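Local coordinates for 3-deoxy-D-manno-octulosonate 8-phosphate phosphatase KdsC (Xanthomonas campestris pv. campestris, PDB 4NAV), which probably hydrolyses 3-deoxy-D-manno-octulosonate 8-phosphate to KDO and inorganic phosphate, a magnesium-dependent step in lipopolysaccharide biosynthesis, at residues A23-D28 with Q54-L59; A67-R72 with L97-L102; Q112-G117 with R160-V165. All coordinates share one frame; numbering follows the deposited sequence.

Contact 1. Residues A23-D28 with Q54-L59; sequences ACFDVD and QGLKQL
This is a buried, apolar strand-to-helix contact deep in the core of the subunit, where Phe25 and Ala23 of the central strand 22-25 meet Leu56 and Leu59 of helix 50-61. On the strand side the Phe25 ring contributes most. Leu56 CD2 sits over one face of the ring in a CH-pi contact, 3.9 Å from the centroid and displaced toward the rim, with Phe25 CE2 closest at 3.6 Å. Leu59 CD1 instead comes in at the ring edge, near its plane, and lies 4.4 Å from Phe25 CZ. That same methyl packs on Ala23 CB at 3.9 Å, so one methyl touches both strand residues. In Phe25 the ring stem is anti to the carbonyl carbon (chi1 -66°), which turns one face of the ring to Leu56. Strand 22-25, helix 50-61 and strand 65-70 form a beta-alpha-beta crossover, with the hairpin 35-38/44-49 inserted after the first strand; the short axes of strand 23-25 and helix 54-59 run nearly antiparallel, at 151°. Just beyond Phe25 come Asp26 and Asp28, the predicted magnesium and substrate ligands of a probable HAD-type DxD motif; Asp26 also forms a salt bridge with Lys95, and Asp28 one with Lys46.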
loop_
_atom_site.group_PDB
_atom_site.type_symbol
_atom_site.label_atom_id
_atom_site.label_comp_id
_atom_site.label_asym_id
_atom_site.label_seq_id
_atom_site.Cartn_x
_atom_site.Cartn_y
_atom_site.Cartn_z
ATOM N N ALA A 23 19.799 12.085 -16.609
ATOM C CA ALA A 23 18.778 12.089 -15.549
ATOM C C ALA A 23 19.117 11.011 -14.542
ATOM O O ALA A 23 19.151 9.829 -14.891
ATOM C CB ALA A 23 17.405 11.841 -16.141
ATOM N N CYS A 24 19.377 11.407 -13.296
ATOM C CA CYS A 24 19.763 10.452 -12.256
ATOM C C CYS A 24 18.689 10.383 -11.224
ATOM O O CYS A 24 18.108 11.396 -10.878
ATOM C CB CYS A 24 21.047 10.898 -11.583
ATOM S SG CYS A 24 22.423 11.116 -12.713
ATOM N N PHE A 25 18.454 9.198 -10.677
ATOM C CA PHE A 25 17.372 8.983 -9.733
ATOM C C PHE A 25 17.839 8.184 -8.539
ATOM O O PHE A 25 18.355 7.081 -8.693
ATOM C CB PHE A 25 16.255 8.204 -10.407
ATOM C CG PHE A 25 15.571 8.951 -11.498
ATOM C CD1 PHE A 25 14.351 9.584 -11.280
ATOM C CD2 PHE A 25 16.157 9.031 -12.746
ATOM C CE1 PHE A 25 13.718 10.271 -12.290
ATOM C CE2 PHE A 25 15.536 9.720 -13.761
ATOM C CZ PHE A 25 14.318 10.340 -13.538
ATOM N N ASP A 26 17.609 8.719 -7.337
ATOM C CA ASP A 26 17.671 7.917 -6.123
ATOM C C ASP A 26 16.700 6.752 -6.289
ATOM O O ASP A 26 15.781 6.804 -7.094
ATOM C CB ASP A 26 17.229 8.754 -4.916
ATOM C CG ASP A 26 17.490 8.061 -3.588
ATOM O OD1 ASP A 26 18.580 7.437 -3.479
ATOM O OD2 ASP A 26 16.625 8.149 -2.669
ATOM N N VAL A 27 16.890 5.687 -5.541
ATOM C CA VAL A 27 15.963 4.562 -5.603
ATOM C C VAL A 27 14.876 4.737 -4.529
ATOM O O VAL A 27 13.708 5.013 -4.837
ATOM C CB VAL A 27 16.719 3.222 -5.463
ATOM C CG1 VAL A 27 15.758 2.053 -5.460
ATOM C CG2 VAL A 27 17.707 3.061 -6.616
ATOM N N ASP A 28 15.270 4.529 -3.282
ATOM C CA ASP A 28 14.321 4.497 -2.198
ATOM C C ASP A 28 13.815 5.846 -1.845
ATOM O O ASP A 28 14.592 6.784 -1.583
ATOM C CB ASP A 28 14.929 3.828 -0.996
ATOM C CG ASP A 28 14.977 2.332 -1.157
ATOM O OD1 ASP A 28 13.875 1.685 -1.131
ATOM O OD2 ASP A 28 16.105 1.820 -1.274
ATOM N N GLN A 54 7.600 3.263 -17.541
ATOM C CA GLN A 54 7.287 3.792 -18.835
ATOM C C GLN A 54 7.986 5.158 -19.021
ATOM O O GLN A 54 8.578 5.398 -20.064
ATOM C CB GLN A 54 5.776 3.921 -19.020
ATOM C CG GLN A 54 5.334 4.260 -20.438
ATOM C CD GLN A 54 5.878 3.260 -21.456
ATOM O OE1 GLN A 54 5.575 2.078 -21.399
ATOM N NE2 GLN A 54 6.651 3.745 -22.412
ATOM N N GLY A 55 7.956 6.022 -18.009
ATOM C CA GLY A 55 8.637 7.315 -18.134
ATOM C C GLY A 55 10.146 7.210 -18.377
ATOM O O GLY A 55 10.718 7.927 -19.187
ATOM N N LEU A 56 10.793 6.270 -17.697
ATOM C CA LEU A 56 12.229 6.164 -17.785
ATOM C C LEU A 56 12.709 5.679 -19.149
ATOM O O LEU A 56 13.679 6.185 -19.687
ATOM C CB LEU A 56 12.736 5.276 -16.654
ATOM C CG LEU A 56 12.517 5.912 -15.269
ATOM C CD1 LEU A 56 12.795 4.884 -14.198
ATOM C CD2 LEU A 56 13.379 7.133 -15.048
ATOM N N LYS A 57 12.031 4.674 -19.688
ATOM C CA LYS A 57 12.274 4.198 -21.032
ATOM C C LYS A 57 12.154 5.340 -22.050
ATOM O O LYS A 57 12.936 5.429 -22.990
ATOM C CB LYS A 57 11.275 3.103 -21.385
ATOM C CG LYS A 57 11.643 1.752 -20.833
ATOM C CD LYS A 57 10.567 0.728 -21.153
ATOM C CE LYS A 57 10.966 -0.643 -20.622
ATOM N NZ LYS A 57 9.900 -1.684 -20.708
ATOM N N GLN A 58 11.197 6.231 -21.828
ATOM C CA GLN A 58 10.927 7.277 -22.787
ATOM C C GLN A 58 12.021 8.297 -22.798
ATOM O O GLN A 58 12.388 8.808 -23.873
ATOM C CB GLN A 58 9.637 7.925 -22.453
ATOM C CG GLN A 58 8.543 6.910 -22.393
ATOM C CD GLN A 58 7.850 6.750 -23.677
ATOM O OE1 GLN A 58 8.114 5.812 -24.441
ATOM N NE2 GLN A 58 6.967 7.707 -23.971
ATOM N N LEU A 59 12.559 8.584 -21.614
ATOM C CA LEU A 59 13.785 9.365 -21.516
ATOM C C LEU A 59 14.913 8.690 -22.287
ATOM O O LEU A 59 15.574 9.321 -23.105
ATOM C CB LEU A 59 14.209 9.548 -20.078
ATOM C CG LEU A 59 13.424 10.522 -19.220
ATOM C CD1 LEU A 59 14.096 10.657 -17.883
ATOM C CD2 LEU A 59 13.288 11.905 -19.857
#

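Contact 2. Residues A67-R72 with L97-L102; sequences ALITAR and LAVLAL
Ile69 carries its CG1 branch anti to its own carbonyl carbon (chi1 -50°) and extends it to CD1, while Val99 is turned so that CG2 lies beside its backbone N (chi1 167°); together these rotations bring Ile69 CD1 to 4.0 Å from Val99 CG2. The two side chains cross at about a right angle, and the terminal methyl of Ile69 meets a single branch of the valine. The other arm of Ile69 does separate work: CG2 faces Ala98 CB at 4.4 Å, and the isoleucine thus spans two successive residues of the helix. One turn further along the helix Leu102 reaches toward the strand with CD2, which rests 3.6 Å from Ala67 CB. Ala67 and Ile69, alternate residues of strand 65-70, point to helix 95-105, whereas Leu68 between them points away from it. The helix lies almost antiparallel to the strand, their short axes 10.4 Å apart, as it leads back across the sheet from strand 87-90 to strand 113-116. Val99 also leans on Val113 and Phe115 of that last strand. At the helix start, Lys95 NZ hydrogen-bonds to Ile69 O. Between the two segments the contact is apolar throughout, so it probably depends on close packing and the burial of these side chains, not on directional bonds.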
loop_
_atom_site.group_PDB
_atom_site.type_symbol
_atom_site.label_atom_id
_atom_site.label_comp_id
_atom_site.label_asym_id
_atom_site.label_seq_id
_atom_site.Cartn_x
_atom_site.Cartn_y
_atom_site.Cartn_z
ATOM N N ALA A 67 20.252 7.101 -15.160
ATOM C CA ALA A 67 21.063 6.384 -14.202
ATOM C C ALA A 67 20.344 6.293 -12.877
ATOM O O ALA A 67 19.686 7.243 -12.461
ATOM C CB ALA A 67 22.380 7.087 -14.012
ATOM N N LEU A 68 20.431 5.137 -12.243
ATOM C CA LEU A 68 19.927 4.954 -10.879
ATOM C C LEU A 68 21.120 4.962 -9.949
ATOM O O LEU A 68 22.158 4.400 -10.286
ATOM C CB LEU A 68 19.212 3.622 -10.741
ATOM C CG LEU A 68 18.175 3.301 -11.804
ATOM C CD1 LEU A 68 17.469 2.000 -11.469
ATOM C CD2 LEU A 68 17.174 4.428 -11.942
ATOM N N ILE A 69 20.988 5.629 -8.810
ATOM C CA ILE A 69 22.113 5.797 -7.902
ATOM C C ILE A 69 21.658 5.557 -6.486
ATOM O O ILE A 69 20.829 6.291 -5.956
ATOM C CB ILE A 69 22.749 7.185 -8.040
ATOM C CG1 ILE A 69 23.030 7.470 -9.532
ATOM C CG2 ILE A 69 24.013 7.266 -7.201
ATOM C CD1 ILE A 69 23.978 8.613 -9.817
ATOM N N THR A 70 22.194 4.499 -5.896
ATOM C CA THR A 70 21.815 4.061 -4.568
ATOM C C THR A 70 23.070 3.790 -3.730
ATOM O O THR A 70 24.099 3.320 -4.243
ATOM C CB THR A 70 20.935 2.791 -4.623
ATOM O OG1 THR A 70 20.939 2.140 -3.348
ATOM C CG2 THR A 70 21.444 1.799 -5.670
ATOM N N ALA A 71 22.977 4.104 -2.444
ATOM C CA ALA A 71 24.019 3.769 -1.477
ATOM C C ALA A 71 23.947 2.282 -1.086
ATOM O O ALA A 71 24.970 1.676 -0.760
ATOM C CB ALA A 71 23.892 4.647 -0.244
ATOM N N ARG A 72 22.739 1.708 -1.122
ATOM C CA ARG A 72 22.512 0.299 -0.766
ATOM C C ARG A 72 23.159 -0.574 -1.816
ATOM O O ARG A 72 23.300 -0.170 -2.951
ATOM C CB ARG A 72 21.012 -0.021 -0.668
ATOM N N LEU A 97 30.008 12.725 -6.272
ATOM C CA LEU A 97 31.175 12.158 -6.971
ATOM C C LEU A 97 30.724 11.178 -8.045
ATOM O O LEU A 97 31.268 11.181 -9.142
ATOM C CB LEU A 97 32.159 11.509 -6.000
ATOM N N ALA A 98 29.700 10.374 -7.753
ATOM C CA ALA A 98 29.174 9.448 -8.751
ATOM C C ALA A 98 28.658 10.214 -9.962
ATOM O O ALA A 98 29.029 9.921 -11.093
ATOM C CB ALA A 98 28.080 8.601 -8.160
ATOM N N VAL A 99 27.807 11.207 -9.710
ATOM C CA VAL A 99 27.282 12.049 -10.770
ATOM C C VAL A 99 28.405 12.714 -11.574
ATOM O O VAL A 99 28.407 12.670 -12.805
ATOM C CB VAL A 99 26.321 13.123 -10.207
ATOM C CG1 VAL A 99 26.014 14.186 -11.244
ATOM C CG2 VAL A 99 25.014 12.490 -9.749
ATOM N N LEU A 100 29.349 13.330 -10.872
ATOM C CA LEU A 100 30.500 13.967 -11.500
ATOM C C LEU A 100 31.227 12.978 -12.404
ATOM O O LEU A 100 31.733 13.339 -13.441
ATOM C CB LEU A 100 31.461 14.476 -10.407
ATOM C CG LEU A 100 31.953 15.908 -10.245
ATOM C CD1 LEU A 100 30.865 16.924 -10.509
ATOM C CD2 LEU A 100 32.516 16.094 -8.829
ATOM N N ALA A 101 31.299 11.715 -12.003
ATOM C CA ALA A 101 31.985 10.703 -12.802
ATOM C C ALA A 101 31.239 10.461 -14.084
ATOM O O ALA A 101 31.840 10.350 -15.150
ATOM C CB ALA A 101 32.119 9.400 -12.018
ATOM N N LEU A 102 29.922 10.393 -13.971
ATOM C CA LEU A 102 29.039 10.208 -15.134
ATOM C C LEU A 102 29.044 11.400 -16.123
ATOM O O LEU A 102 28.865 11.214 -17.315
ATOM C CB LEU A 102 27.613 9.958 -14.672
ATOM C CG LEU A 102 27.240 8.503 -14.406
ATOM C CD1 LEU A 102 28.057 7.997 -13.245
ATOM C CD2 LEU A 102 25.766 8.307 -14.085
#

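Contact 3. Residues Q112-G117 with R160-V165; sequences QVLFMG and REVCDV
Met116 and Val162 slide past each other at the heart of this contact, and the methionine is easily traced outward. From CB, CG stands anti to the backbone N (chi1 -173°), and the chain stays extended to CE; neither CB nor CG is close to the helix, and they serve to carry the tip across. SD is the first atom to arrive, 3.9 Å from Val162 CG2, and CE settles on the same methyl at 3.7 Å. The other branch of Val162, CG1, meets Leu114 CD1 tip to tip at 3.8 Å. One valine is therefore held by two alternate residues of strand 113-116, each methyl with its own partner, and Val133 of the adjoining strand touches all three side chains. Arg160 points away from the strand, and its NE forms a salt bridge with Asp164 OD1 at 2.8 Å, in the guanidinium plane and on the syn side of the carboxylate, while Arg160 NH1 pairs with Asp119 of a neighbouring subunit. Met116 also touches Thr30 of the probable HAD-type DxDx(T/V) motif. A helix packed on a strand of a parallel sheet, whose end leads to the predicted acidic metal site, is typical of the Rossmann-like HAD core.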
loop_
_atom_site.group_PDB
_atom_site.type_symbol
_atom_site.label_atom_id
_atom_site.label_comp_id
_atom_site.label_asym_id
_atom_site.label_seq_id
_atom_site.Cartn_x
_atom_site.Cartn_y
_atom_site.Cartn_z
ATOM N N GLN A 112 23.865 20.185 -17.142
ATOM C CA GLN A 112 23.081 19.362 -18.054
ATOM C C GLN A 112 22.525 18.117 -17.353
ATOM O O GLN A 112 22.087 17.181 -17.997
ATOM C CB GLN A 112 23.947 18.933 -19.236
ATOM C CG GLN A 112 24.522 20.075 -20.045
ATOM C CD GLN A 112 25.549 19.590 -21.067
ATOM O OE1 GLN A 112 26.696 19.262 -20.710
ATOM N NE2 GLN A 112 25.171 19.585 -22.334
ATOM N N VAL A 113 22.526 18.126 -16.030
ATOM C CA VAL A 113 22.156 16.972 -15.245
ATOM C C VAL A 113 20.938 17.259 -14.374
ATOM O O VAL A 113 20.815 18.330 -13.783
ATOM C CB VAL A 113 23.304 16.574 -14.312
ATOM C CG1 VAL A 113 22.965 15.299 -13.555
ATOM C CG2 VAL A 113 24.589 16.404 -15.099
ATOM N N LEU A 114 20.049 16.278 -14.309
ATOM C CA LEU A 114 18.900 16.304 -13.442
ATOM C C LEU A 114 19.098 15.256 -12.388
ATOM O O LEU A 114 19.557 14.143 -12.704
ATOM C CB LEU A 114 17.657 15.922 -14.211
ATOM C CG LEU A 114 16.379 15.759 -13.373
ATOM C CD1 LEU A 114 15.199 16.177 -14.232
ATOM C CD2 LEU A 114 16.169 14.366 -12.811
ATOM N N PHE A 115 18.757 15.568 -11.142
ATOM C CA PHE A 115 18.856 14.584 -10.068
ATOM C C PHE A 115 17.617 14.604 -9.232
ATOM O O PHE A 115 17.172 15.670 -8.797
ATOM C CB PHE A 115 20.062 14.856 -9.172
ATOM C CG PHE A 115 20.425 13.693 -8.288
ATOM C CD1 PHE A 115 21.498 12.862 -8.609
ATOM C CD2 PHE A 115 19.697 13.421 -7.172
ATOM C CE1 PHE A 115 21.834 11.792 -7.822
ATOM C CE2 PHE A 115 20.010 12.333 -6.385
ATOM C CZ PHE A 115 21.088 11.525 -6.702
ATOM N N MET A 116 17.052 13.437 -8.983
ATOM C CA MET A 116 15.874 13.343 -8.160
ATOM C C MET A 116 16.164 12.495 -6.941
ATOM O O MET A 116 16.578 11.340 -7.078
ATOM C CB MET A 116 14.765 12.710 -8.943
ATOM C CG MET A 116 13.445 12.707 -8.227
ATOM S SD MET A 116 12.255 11.894 -9.268
ATOM C CE MET A 116 10.730 12.456 -8.521
ATOM N N GLY A 117 15.944 13.060 -5.755
ATOM C CA GLY A 117 16.187 12.339 -4.502
ATOM C C GLY A 117 15.227 12.789 -3.421
ATOM O O GLY A 117 14.511 13.754 -3.605
ATOM N N ARG A 160 7.647 9.521 -13.131
ATOM C CA ARG A 160 6.975 9.741 -14.381
ATOM C C ARG A 160 6.677 11.217 -14.526
ATOM O O ARG A 160 6.878 11.806 -15.601
ATOM C CB ARG A 160 5.664 8.955 -14.455
ATOM C CG ARG A 160 4.828 9.213 -15.712
ATOM C CD ARG A 160 5.666 8.999 -16.971
ATOM N NE ARG A 160 4.826 8.965 -18.173
ATOM C CZ ARG A 160 4.069 7.933 -18.552
ATOM N NH1 ARG A 160 3.997 6.821 -17.811
ATOM N NH2 ARG A 160 3.370 8.023 -19.674
ATOM N N GLU A 161 6.225 11.838 -13.447
ATOM C CA GLU A 161 5.907 13.261 -13.503
ATOM C C GLU A 161 7.113 14.074 -13.963
ATOM O O GLU A 161 6.969 15.043 -14.714
ATOM C CB GLU A 161 5.377 13.755 -12.155
ATOM C CG GLU A 161 4.746 15.137 -12.220
ATOM C CD GLU A 161 4.317 15.629 -10.850
ATOM O OE1 GLU A 161 3.801 14.810 -10.010
ATOM O OE2 GLU A 161 4.506 16.844 -10.593
ATOM N N VAL A 162 8.291 13.681 -13.506
ATOM C CA VAL A 162 9.506 14.334 -13.906
ATOM C C VAL A 162 9.776 14.043 -15.375
ATOM O O VAL A 162 10.003 14.960 -16.162
ATOM C CB VAL A 162 10.687 13.850 -13.044
ATOM C CG1 VAL A 162 12.041 14.187 -13.670
ATOM C CG2 VAL A 162 10.598 14.473 -11.678
ATOM N N CYS A 163 9.786 12.766 -15.737
ATOM C CA CYS A 163 9.996 12.384 -17.118
ATOM C C CYS A 163 9.093 13.186 -18.067
ATOM O O CYS A 163 9.558 13.768 -19.041
ATOM C CB CYS A 163 9.770 10.904 -17.271
ATOM S SG CYS A 163 10.989 9.870 -16.373
ATOM N N ASP A 164 7.812 13.286 -17.742
ATOM C CA ASP A 164 6.887 14.013 -18.608
ATOM C C ASP A 164 7.290 15.478 -18.822
ATOM O O ASP A 164 7.280 15.974 -19.957
ATOM C CB ASP A 164 5.498 13.947 -18.038
ATOM C CG ASP A 164 4.919 12.542 -18.053
ATOM O OD1 ASP A 164 5.447 11.663 -18.773
ATOM O OD2 ASP A 164 3.888 12.332 -17.377
ATOM N N VAL A 165 7.764 16.134 -17.766
ATOM C CA VAL A 165 8.225 17.508 -17.881
ATOM C C VAL A 165 9.397 17.636 -18.851
ATOM O O VAL A 165 9.387 18.462 -19.785
ATOM C CB VAL A 165 8.647 18.053 -16.513
ATOM C CG1 VAL A 165 9.518 19.296 -16.660
ATOM C CG2 VAL A 165 7.406 18.324 -15.660
#

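Overall arrangement
From the N terminus, strand 22-25 runs into the hairpin 35-38/44-49, and contact 1 closes that excursion when helix 50-61 packs back on the strand. The chain then lays down strand 65-70 beside strand 22-25, passes through helix 75-84 and strand 87-90, and closes contact 2 with helix 95-105. Strand 113-116 follows on the other side of strand 22-25, and helix 158-169 closes contact 3, the longest loop. The three are in series; none nests or crosses. Contacts 1 and 3 share one sheet face, where Leu59 touches Cys163, and contact 2 covers the other. Probable backbone hydrogen bonds, such as Phe25 N to Ala67 O and Cys24 N to Leu114 O, join their strands.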